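Local coordinates for p800 reaction center core protein (Heliobacterium modesticaldum, PDB 5V8K) that forms the core of a homodimeric photosynthetic reaction center in the membrane, holding bacteriochlorophyll pigments and helping to bind a [4Fe-4S] cluster, at residues K261-I272 with V451-D460. Sequence-based numbering, arbitrary orientation.
With CA (calcium ion), chain B; GBF (Bacteriochlorophyll g), chain Y.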
loop_
_atom_site.group_PDB
_atom_site.type_symbol
_atom_site.label_atom_id
_atom_site.label_comp_id
_atom_site.label_asym_id
_atom_site.label_seq_id
_atom_site.Cartn_x
_atom_site.Cartn_y
_atom_site.Cartn_z
ATOM N N LYS A 261 -20.909 4.781 -16.680
ATOM C CA LYS A 261 -19.559 4.869 -16.137
ATOM C C LYS A 261 -18.991 3.507 -15.756
ATOM O O LYS A 261 -17.769 3.341 -15.795
ATOM C CB LYS A 261 -19.537 5.844 -14.966
ATOM C CG LYS A 261 -19.734 7.233 -15.450
ATOM C CD LYS A 261 -19.767 8.251 -14.349
ATOM C CE LYS A 261 -21.006 8.166 -13.567
ATOM N NZ LYS A 261 -21.032 9.136 -12.458
ATOM N N GLN A 262 -19.832 2.513 -15.452
ATOM C CA GLN A 262 -19.317 1.152 -15.284
ATOM C C GLN A 262 -18.793 0.606 -16.607
ATOM O O GLN A 262 -17.703 0.019 -16.660
ATOM C CB GLN A 262 -20.389 0.226 -14.720
ATOM C CG GLN A 262 -20.656 0.433 -13.244
ATOM C CD GLN A 262 -21.964 -0.221 -12.761
ATOM O OE1 GLN A 262 -22.377 -1.263 -13.259
ATOM N NE2 GLN A 262 -22.584 0.376 -11.770
ATOM N N ALA A 263 -19.522 0.838 -17.693
ATOM C CA ALA A 263 -19.053 0.406 -19.002
ATOM C C ALA A 263 -17.770 1.125 -19.391
ATOM O O ALA A 263 -16.869 0.536 -20.002
ATOM C CB ALA A 263 -20.113 0.666 -20.049
ATOM N N ILE A 264 -17.687 2.406 -19.063
ATOM C CA ILE A 264 -16.511 3.210 -19.378
ATOM C C ILE A 264 -15.296 2.663 -18.646
ATOM O O ILE A 264 -14.225 2.487 -19.229
ATOM C CB ILE A 264 -16.772 4.683 -19.022
ATOM C CG1 ILE A 264 -17.691 5.289 -20.069
ATOM C CG2 ILE A 264 -15.449 5.479 -18.938
ATOM C CD1 ILE A 264 -18.191 6.641 -19.712
ATOM N N LEU A 265 -15.446 2.388 -17.359
ATOM C CA LEU A 265 -14.326 1.890 -16.595
ATOM C C LEU A 265 -13.864 0.555 -17.140
ATOM O O LEU A 265 -12.660 0.334 -17.282
ATOM C CB LEU A 265 -14.674 1.811 -15.116
ATOM C CG LEU A 265 -13.542 1.329 -14.199
ATOM C CD1 LEU A 265 -12.252 2.234 -14.289
ATOM C CD2 LEU A 265 -14.035 1.257 -12.796
ATOM N N GLY A 266 -14.809 -0.323 -17.514
ATOM C CA GLY A 266 -14.431 -1.574 -18.146
ATOM C C GLY A 266 -13.631 -1.390 -19.417
ATOM O O GLY A 266 -12.638 -2.087 -19.633
ATOM N N HIS A 267 -14.029 -0.443 -20.265
ATOM C CA HIS A 267 -13.342 -0.269 -21.545
ATOM C C HIS A 267 -12.024 0.494 -21.401
ATOM O O HIS A 267 -11.095 0.257 -22.174
ATOM C CB HIS A 267 -14.254 0.425 -22.544
ATOM C CG HIS A 267 -15.343 -0.469 -23.046
ATOM N ND1 HIS A 267 -16.474 -0.742 -22.311
ATOM C CD2 HIS A 267 -15.436 -1.219 -24.170
ATOM C CE1 HIS A 267 -17.236 -1.596 -22.978
ATOM N NE2 HIS A 267 -16.617 -1.915 -24.095
ATOM N N LEU A 268 -11.929 1.390 -20.422
ATOM C CA LEU A 268 -10.663 2.037 -20.109
ATOM C C LEU A 268 -9.623 1.024 -19.652
ATOM O O LEU A 268 -8.476 1.029 -20.119
ATOM C CB LEU A 268 -10.902 3.089 -19.023
ATOM C CG LEU A 268 -9.687 3.693 -18.396
ATOM C CD1 LEU A 268 -8.850 4.321 -19.492
ATOM C CD2 LEU A 268 -10.118 4.683 -17.325
ATOM N N VAL A 269 -10.043 0.194 -18.733
ATOM C CA VAL A 269 -9.138 -0.773 -18.151
ATOM C C VAL A 269 -8.691 -1.827 -19.217
ATOM O O VAL A 269 -7.531 -2.125 -19.399
ATOM C CB VAL A 269 -9.679 -1.524 -16.902
ATOM C CG1 VAL A 269 -8.745 -2.628 -16.472
ATOM C CG2 VAL A 269 -10.029 -0.580 -15.763
ATOM N N MET A 270 -9.647 -2.339 -19.972
ATOM C CA MET A 270 -9.342 -3.372 -20.968
ATOM C C MET A 270 -8.477 -2.767 -22.084
ATOM O O MET A 270 -7.660 -3.414 -22.677
ATOM C CB MET A 270 -10.586 -4.063 -21.609
ATOM C CG MET A 270 -11.410 -4.912 -20.678
ATOM S SD MET A 270 -10.551 -6.421 -20.297
ATOM C CE MET A 270 -11.876 -7.572 -20.144
ATOM N N GLY A 271 -8.766 -1.539 -22.437
ATOM C CA GLY A 271 -7.973 -0.872 -23.460
ATOM C C GLY A 271 -6.521 -0.705 -23.035
ATOM O O GLY A 271 -5.604 -0.982 -23.806
ATOM N N ILE A 272 -6.294 -0.306 -21.790
ATOM C CA ILE A 272 -4.928 -0.174 -21.291
ATOM C C ILE A 272 -4.237 -1.529 -21.340
ATOM O O ILE A 272 -3.053 -1.643 -21.692
ATOM C CB ILE A 272 -4.923 0.383 -19.860
ATOM C CG1 ILE A 272 -5.401 1.849 -19.830
ATOM C CG2 ILE A 272 -3.551 0.244 -19.216
ATOM C CD1 ILE A 272 -4.573 2.822 -20.576
ATOM N N VAL A 451 -2.664 6.500 -15.300
ATOM C CA VAL A 451 -3.663 6.868 -16.299
ATOM C C VAL A 451 -5.076 6.560 -15.793
ATOM O O VAL A 451 -5.962 7.417 -15.808
ATOM C CB VAL A 451 -3.376 6.134 -17.631
ATOM C CG1 VAL A 451 -4.411 6.467 -18.661
ATOM C CG2 VAL A 451 -1.956 6.454 -18.146
ATOM N N ILE A 452 -5.275 5.341 -15.288
ATOM C CA ILE A 452 -6.604 4.874 -14.938
ATOM C C ILE A 452 -7.185 5.676 -13.773
ATOM O O ILE A 452 -8.346 6.076 -13.805
ATOM C CB ILE A 452 -6.564 3.363 -14.641
ATOM C CG1 ILE A 452 -6.238 2.623 -15.944
ATOM C CG2 ILE A 452 -7.929 2.850 -14.104
ATOM C CD1 ILE A 452 -5.758 1.180 -15.749
ATOM N N ALA A 453 -6.394 5.923 -12.729
ATOM C CA ALA A 453 -6.979 6.528 -11.535
ATOM C C ALA A 453 -7.402 7.970 -11.779
ATOM O O ALA A 453 -8.587 8.291 -11.561
ATOM C CB ALA A 453 -6.009 6.415 -10.362
ATOM N N PRO A 454 -6.549 8.863 -12.260
ATOM C CA PRO A 454 -7.025 10.219 -12.544
ATOM C C PRO A 454 -8.164 10.267 -13.555
ATOM O O PRO A 454 -9.023 11.149 -13.478
ATOM C CB PRO A 454 -5.766 10.922 -13.104
ATOM C CG PRO A 454 -4.686 10.022 -12.876
ATOM C CD PRO A 454 -5.131 8.688 -12.659
ATOM N N ALA A 455 -8.123 9.412 -14.573
ATOM C CA ALA A 455 -9.208 9.364 -15.538
ATOM C C ALA A 455 -10.522 9.009 -14.845
ATOM O O ALA A 455 -11.536 9.676 -15.051
ATOM C CB ALA A 455 -8.893 8.366 -16.634
ATOM N N TRP A 456 -10.498 8.015 -13.960
ATOM C CA TRP A 456 -11.712 7.626 -13.255
ATOM C C TRP A 456 -12.203 8.740 -12.335
ATOM O O TRP A 456 -13.396 9.091 -12.346
ATOM C CB TRP A 456 -11.494 6.328 -12.460
ATOM C CG TRP A 456 -12.720 6.104 -11.599
ATOM C CD1 TRP A 456 -12.800 6.285 -10.268
ATOM C CD2 TRP A 456 -14.045 5.777 -12.044
ATOM N NE1 TRP A 456 -14.097 6.095 -9.834
ATOM C CE2 TRP A 456 -14.881 5.780 -10.910
ATOM C CE3 TRP A 456 -14.609 5.501 -13.288
ATOM C CZ2 TRP A 456 -16.267 5.490 -10.983
ATOM C CZ3 TRP A 456 -15.984 5.217 -13.366
ATOM C CH2 TRP A 456 -16.786 5.207 -12.220
ATOM N N PHE A 457 -11.310 9.299 -11.518
ATOM C CA PHE A 457 -11.706 10.387 -10.634
ATOM C C PHE A 457 -12.310 11.536 -11.431
ATOM O O PHE A 457 -13.350 12.075 -11.047
ATOM C CB PHE A 457 -10.529 10.847 -9.782
ATOM C CG PHE A 457 -10.049 9.806 -8.784
ATOM C CD1 PHE A 457 -10.941 9.073 -8.015
ATOM C CD2 PHE A 457 -8.691 9.535 -8.654
ATOM C CE1 PHE A 457 -10.462 8.103 -7.116
ATOM C CE2 PHE A 457 -8.234 8.619 -7.773
ATOM C CZ PHE A 457 -9.106 7.886 -7.013
ATOM N N TYR A 458 -11.740 11.858 -12.592
ATOM C CA TYR A 458 -12.325 12.917 -13.407
ATOM C C TYR A 458 -13.722 12.533 -13.892
ATOM O O TYR A 458 -14.680 13.316 -13.775
ATOM C CB TYR A 458 -11.415 13.239 -14.586
ATOM C CG TYR A 458 -12.025 14.237 -15.516
ATOM C CD1 TYR A 458 -11.972 15.588 -15.234
ATOM C CD2 TYR A 458 -12.645 13.845 -16.677
ATOM C CE1 TYR A 458 -12.559 16.524 -16.067
ATOM C CE2 TYR A 458 -13.216 14.775 -17.531
ATOM C CZ TYR A 458 -13.194 16.116 -17.205
ATOM O OH TYR A 458 -13.769 17.076 -18.041
ATOM N N ILE A 459 -13.847 11.336 -14.465
ATOM C CA ILE A 459 -15.094 10.922 -15.097
ATOM C C ILE A 459 -16.219 10.842 -14.067
ATOM O O ILE A 459 -17.368 11.154 -14.364
ATOM C CB ILE A 459 -14.861 9.588 -15.837
ATOM C CG1 ILE A 459 -14.148 9.860 -17.165
ATOM C CG2 ILE A 459 -16.174 8.805 -16.054
ATOM C CD1 ILE A 459 -13.572 8.601 -17.802
ATOM N N ASP A 460 -15.907 10.444 -12.851
ATOM C CA ASP A 460 -16.911 10.372 -11.813
ATOM C C ASP A 460 -17.177 11.716 -11.138
ATOM O O ASP A 460 -17.810 11.720 -10.087
ATOM C CB ASP A 460 -16.525 9.367 -10.735
ATOM C CG ASP A 460 -17.735 8.534 -10.256
ATOM O OD1 ASP A 460 -18.702 8.368 -11.012
ATOM O OD2 ASP A 460 -17.709 8.079 -9.102
HETATM CA CA CA B . -19.395 6.710 -8.023
HETATM MG MG GBF Y . -11.235 15.897 -24.601
HETATM C CHA GBF Y . -14.596 16.503 -25.305
HETATM C CHB GBF Y . -12.014 15.929 -21.358
HETATM C CHC GBF Y . -8.074 14.620 -24.129
HETATM C CHD GBF Y . -10.917 15.093 -28.105
HETATM N NA GBF Y . -12.917 16.182 -23.566
HETATM C C1A GBF Y . -14.135 16.627 -23.890
HETATM C C2A GBF Y . -15.178 16.645 -22.799
HETATM C C3A GBF Y . -14.234 16.842 -21.633
HETATM C C4A GBF Y . -12.992 16.272 -22.221
HETATM C CMA GBF Y . -14.051 18.342 -21.330
HETATM C CAA GBF Y . -16.126 15.453 -22.597
HETATM C CBA GBF Y . -15.419 14.117 -22.758
HETATM C CGA GBF Y . -14.658 13.685 -21.521
HETATM O O1A GBF Y . -14.999 13.967 -20.390
HETATM O O2A GBF Y . -13.562 12.764 -21.686
HETATM N NB GBF Y . -10.211 15.325 -22.953
HETATM C C1B GBF Y . -10.645 15.470 -21.694
HETATM C C2B GBF Y . -9.620 15.058 -20.845
HETATM C C3B GBF Y . -8.537 14.697 -21.621
HETATM C C4B GBF Y . -8.919 14.912 -22.949
HETATM C CMB GBF Y . -9.657 14.991 -19.338
HETATM C CAB GBF Y . -7.308 14.205 -20.972
HETATM C CBB GBF Y . -6.243 13.670 -21.478
HETATM N NC GBF Y . -9.854 15.060 -25.839
HETATM C C1C GBF Y . -8.629 14.650 -25.499
HETATM C C2C GBF Y . -7.600 14.137 -26.437
HETATM C C3C GBF Y . -8.576 14.314 -27.528
HETATM C C4C GBF Y . -9.811 14.843 -27.173
HETATM C CMC GBF Y . -6.424 15.130 -26.436
HETATM C CAC GBF Y . -8.296 13.978 -28.945
HETATM C CBC GBF Y . -6.982 13.405 -29.384
HETATM N ND GBF Y . -12.315 15.785 -26.303
HETATM C C1D GBF Y . -12.221 15.518 -27.593
HETATM C C2D GBF Y . -13.469 15.649 -28.609
HETATM C C3D GBF Y . -14.248 16.035 -27.538
HETATM C C4D GBF Y . -13.656 16.113 -26.256
HETATM C CMD GBF Y . -13.757 15.457 -30.065
HETATM C CAD GBF Y . -15.596 16.616 -27.428
HETATM O OBD GBF Y . -16.649 16.510 -28.137
HETATM C CBD GBF Y . -15.862 16.853 -25.976
HETATM C CGD GBF Y . -16.198 18.293 -25.769
HETATM O O1D GBF Y . -15.328 19.155 -25.584
HETATM O O2D GBF Y . -17.578 18.661 -25.849
HETATM C CED GBF Y . -17.868 20.046 -25.705
HETATM C C1 GBF Y . -12.818 12.325 -20.552
HETATM C C2 GBF Y . -12.029 11.123 -20.961
HETATM C C3 GBF Y . -11.156 10.557 -20.128
HETATM C C4 GBF Y . -10.921 11.154 -18.781
HETATM C C5 GBF Y . -10.394 9.330 -20.563
HETATM C C6 GBF Y . -8.930 9.720 -20.850
HETATM C C7 GBF Y . -8.091 8.496 -21.188
HETATM C C8 GBF Y . -7.142 8.507 -22.154
HETATM C C9 GBF Y . -6.828 9.752 -22.950
HETATM C C10 GBF Y . -6.288 7.299 -22.452
HETATM C C11 GBF Y . -7.003 5.999 -22.546
HETATM C C12 GBF Y . -6.140 4.927 -23.180
HETATM C C13 GBF Y . -6.657 3.737 -23.541
HETATM C C14 GBF Y . -5.761 2.717 -24.168
HETATM C C15 GBF Y . -8.120 3.403 -23.321
HETATM O O HOH W 1 -20.218 6.408 -10.382
HETATM O O HOH W 2 -20.597 8.728 -8.145
#
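Lys-261 and Asp-460 close one end of this antiparallel helix pair with a buried salt bridge, Lys-261 NZ lying 2.8 Å from Asp-460 OD1 and meeting it nearly along the C-O axis, probably an example of a second-shell charge that helps orient a metal-binding carboxylate. The carboxylate is shared: Asp-460 OD2 binds the calcium ion at 2.4 Å and is hydrogen-bonded to Tyr-505 OH, while OD1 also accepts a bond from a water that itself ligates the metal. Gln-509, the carbonyl of Leu-597 and a second water complete the site. The lysine chain passes Ile-459 CG2 with its CG at 3.9 Å, then bends at chi3 (-72°) as it turns to Asp-460, and its ammonium is further held by Ser-495, Asn-255 and the carbonyl of Leu-494. A methionine in place of Lys-261 would probably leave Asp-460 OD1 without its charged mate and the carboxylate less firmly oriented toward calcium.

Behind the bridge, the Trp-456 ring lies between Asp-460 CB over one face and Leu-265 CD2 over the other, and its CZ3 comes within 3.6 Å of Lys-261 O at the ring edge. With CG anti to the backbone N (chi1 172°), the indole reaches helix 261-272, where CZ3 lies by Leu-265 CB. One turn earlier in the same helix as Trp-456, Ile-452 is a knob in the hole formed by Leu-265, Leu-268, Val-269 and Ile-272. Leu-268 is forked: CD2 packs 3.9 Å from Ala-455 CB, whereas CD1 lies 3.9 Å from C11 of a bacteriochlorophyll g tail, which also runs past Ile-272 and Ile-459.

The axes of segments 261-272 and 451-459 come within 10.6 Å, their N-to-C directions 163° apart; they belong to helices 258-291 and 449-459. Helix 200-224 packs on Ile-264, helix 376-401 on Val-451, and helix 575-599 on Trp-456, making this a pigment-lined junction inside the transmembrane bundle.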